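Local coordinates for protein transcriptional regulator, MerR family (Bacillus thuringiensis serovar konkukian, PDB 3GPV) that probably binds DNA and regulates transcription, as expected of a dimeric MerR-family protein with a winged helix-turn-helix domain and a long C-terminal helix, at residues B[39-44]-B[79-83]. Numbering follows the deposited sequence.
Sequences QGLFPF and IKQFI
L41 and K80 provide the nearest pair of CA atoms across the two segments, 5.6 Å apart, where the irregular segment 39-44 passes over one turn of helix 76-88. The segment leaves helix 30-38 through a Schellman motif at G40, whose positive phi (65°) suits glycine and turns the chain out of the helix. No hydrogen bond joins the two segments; within the helical one, I83 N donates to I79 O.

I83 and L41 make the two largest contributions to the contact. In I83, CG1 is anti to the carbonyl carbon (chi1 -63°) and CG2 anti to the backbone N, which splits the branches between two sets of partners. The I83 and L41 side chains cross at about a right angle, and I83 CD1 comes 3.2 Å from L41 CD2, tighter than a normal carbon-carbon contact. I83 CG2 lies 3.5 Å from P43 CD and reaches the edge of the F44 ring, 4.1 Å from CE2 and near the ring plane. The same L41 CD2 also rests 3.5 Å from K80 CA. The exposed K80 lays its aliphatic chain beside the backbone of Q39 and G40, CD lying 3.3 Å from Q39 O.

Beyond the pair, I66 of helix 57-70 touches L41, I79 and I83, while Y62 of that helix stacks on F44. Within the MerR helix-turn-helix region, the contact thus joins the turn after helix 30-38 to helix 76-88. With no polar pairing across it, its cohesion is probably due to apolar burial, at the cost of leaving the buried Q39 and L41 carbonyl oxygens without hydrogen-bonding partners.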
loop_
_atom_site.group_PDB
_atom_site.type_symbol
_atom_site.label_atom_id
_atom_site.label_comp_id
_atom_site.label_asym_id
_atom_site.label_seq_id
_atom_site.Cartn_x
_atom_site.Cartn_y
_atom_site.Cartn_z
ATOM N N GLN B 39 -9.734 8.130 15.400
ATOM C CA GLN B 39 -10.493 8.150 14.155
ATOM C C GLN B 39 -11.903 7.615 14.401
ATOM O O GLN B 39 -12.718 7.530 13.482
ATOM C CB GLN B 39 -9.789 7.312 13.089
ATOM C CG GLN B 39 -8.443 7.872 12.652
ATOM C CD GLN B 39 -8.555 9.235 11.989
ATOM O OE1 GLN B 39 -9.192 9.382 10.943
ATOM N NE2 GLN B 39 -7.932 10.241 12.597
ATOM N N GLY B 40 -12.174 7.260 15.653
ATOM C CA GLY B 40 -13.479 6.757 16.038
ATOM C C GLY B 40 -13.864 5.436 15.407
ATOM O O GLY B 40 -14.980 5.288 14.912
ATOM N N LEU B 41 -12.952 4.470 15.440
ATOM C CA LEU B 41 -13.212 3.164 14.846
ATOM C C LEU B 41 -13.581 2.095 15.880
ATOM O O LEU B 41 -13.937 0.971 15.523
ATOM C CB LEU B 41 -11.990 2.708 14.030
ATOM C CG LEU B 41 -11.548 3.602 12.857
ATOM C CD1 LEU B 41 -10.419 2.934 12.081
ATOM C CD2 LEU B 41 -12.726 3.866 11.936
ATOM N N PHE B 42 -13.510 2.447 17.159
ATOM C CA PHE B 42 -13.838 1.498 18.216
ATOM C C PHE B 42 -15.016 1.947 19.080
ATOM O O PHE B 42 -14.891 2.036 20.299
ATOM C CB PHE B 42 -12.632 1.274 19.138
ATOM C CG PHE B 42 -11.360 0.928 18.421
ATOM C CD1 PHE B 42 -11.349 -0.017 17.399
ATOM C CD2 PHE B 42 -10.156 1.511 18.810
ATOM C CE1 PHE B 42 -10.156 -0.379 16.777
ATOM C CE2 PHE B 42 -8.957 1.159 18.197
ATOM C CZ PHE B 42 -8.957 0.211 17.179
ATOM N N PRO B 43 -16.174 2.232 18.467
ATOM C CA PRO B 43 -17.323 2.665 19.268
ATOM C C PRO B 43 -17.867 1.517 20.108
ATOM O O PRO B 43 -18.653 1.721 21.028
ATOM C CB PRO B 43 -18.336 3.121 18.214
ATOM C CG PRO B 43 -17.485 3.454 17.016
ATOM C CD PRO B 43 -16.472 2.348 17.031
ATOM N N PHE B 44 -17.424 0.310 19.781
ATOM C CA PHE B 44 -17.867 -0.910 20.448
ATOM C C PHE B 44 -17.032 -1.346 21.646
ATOM O O PHE B 44 -17.238 -2.428 22.187
ATOM C CB PHE B 44 -17.882 -2.033 19.423
ATOM C CG PHE B 44 -16.640 -2.086 18.587
ATOM C CD1 PHE B 44 -15.461 -2.604 19.099
ATOM C CD2 PHE B 44 -16.641 -1.576 17.294
ATOM C CE1 PHE B 44 -14.299 -2.614 18.336
ATOM C CE2 PHE B 44 -15.485 -1.580 16.525
ATOM C CZ PHE B 44 -14.314 -2.098 17.044
ATOM N N ILE B 79 -14.038 3.107 6.262
ATOM C CA ILE B 79 -13.927 2.075 7.280
ATOM C C ILE B 79 -14.802 2.477 8.462
ATOM O O ILE B 79 -15.468 1.636 9.064
ATOM C CB ILE B 79 -12.474 1.915 7.755
ATOM C CG1 ILE B 79 -11.597 1.479 6.584
ATOM C CG2 ILE B 79 -12.403 0.887 8.856
ATOM C CD1 ILE B 79 -10.111 1.566 6.853
ATOM N N LYS B 80 -14.802 3.767 8.786
ATOM C CA LYS B 80 -15.606 4.258 9.898
ATOM C C LYS B 80 -17.075 4.103 9.541
ATOM O O LYS B 80 -17.900 3.769 10.389
ATOM C CB LYS B 80 -15.284 5.726 10.194
ATOM C CG LYS B 80 -16.058 6.293 11.375
ATOM C CD LYS B 80 -15.526 7.652 11.811
ATOM C CE LYS B 80 -15.615 8.691 10.692
ATOM N NZ LYS B 80 -15.065 10.025 11.110
ATOM N N GLN B 81 -17.387 4.335 8.271
ATOM C CA GLN B 81 -18.748 4.218 7.776
ATOM C C GLN B 81 -19.194 2.770 7.913
ATOM O O GLN B 81 -20.362 2.485 8.197
ATOM C CB GLN B 81 -18.800 4.649 6.315
ATOM C CG GLN B 81 -20.188 4.736 5.737
ATOM C CD GLN B 81 -20.212 5.532 4.448
ATOM O OE1 GLN B 81 -19.556 5.175 3.470
ATOM N NE2 GLN B 81 -20.967 6.625 4.445
ATOM N N PHE B 82 -18.248 1.856 7.715
ATOM C CA PHE B 82 -18.523 0.428 7.828
ATOM C C PHE B 82 -18.848 0.092 9.282
ATOM O O PHE B 82 -19.758 -0.682 9.573
ATOM C CB PHE B 82 -17.305 -0.382 7.382
ATOM C CG PHE B 82 -17.375 -1.831 7.757
ATOM C CD1 PHE B 82 -18.231 -2.696 7.089
ATOM C CD2 PHE B 82 -16.610 -2.328 8.805
ATOM C CE1 PHE B 82 -18.332 -4.039 7.457
ATOM C CE2 PHE B 82 -16.703 -3.665 9.181
ATOM C CZ PHE B 82 -17.567 -4.523 8.504
ATOM N N ILE B 83 -18.078 0.679 10.187
ATOM C CA ILE B 83 -18.248 0.461 11.612
ATOM C C ILE B 83 -19.568 1.035 12.099
ATOM O O ILE B 83 -20.303 0.378 12.836
ATOM C CB ILE B 83 -17.102 1.118 12.380
ATOM C CG1 ILE B 83 -15.786 0.459 11.977
ATOM C CG2 ILE B 83 -17.330 1.002 13.874
ATOM C CD1 ILE B 83 -14.560 1.238 12.441
#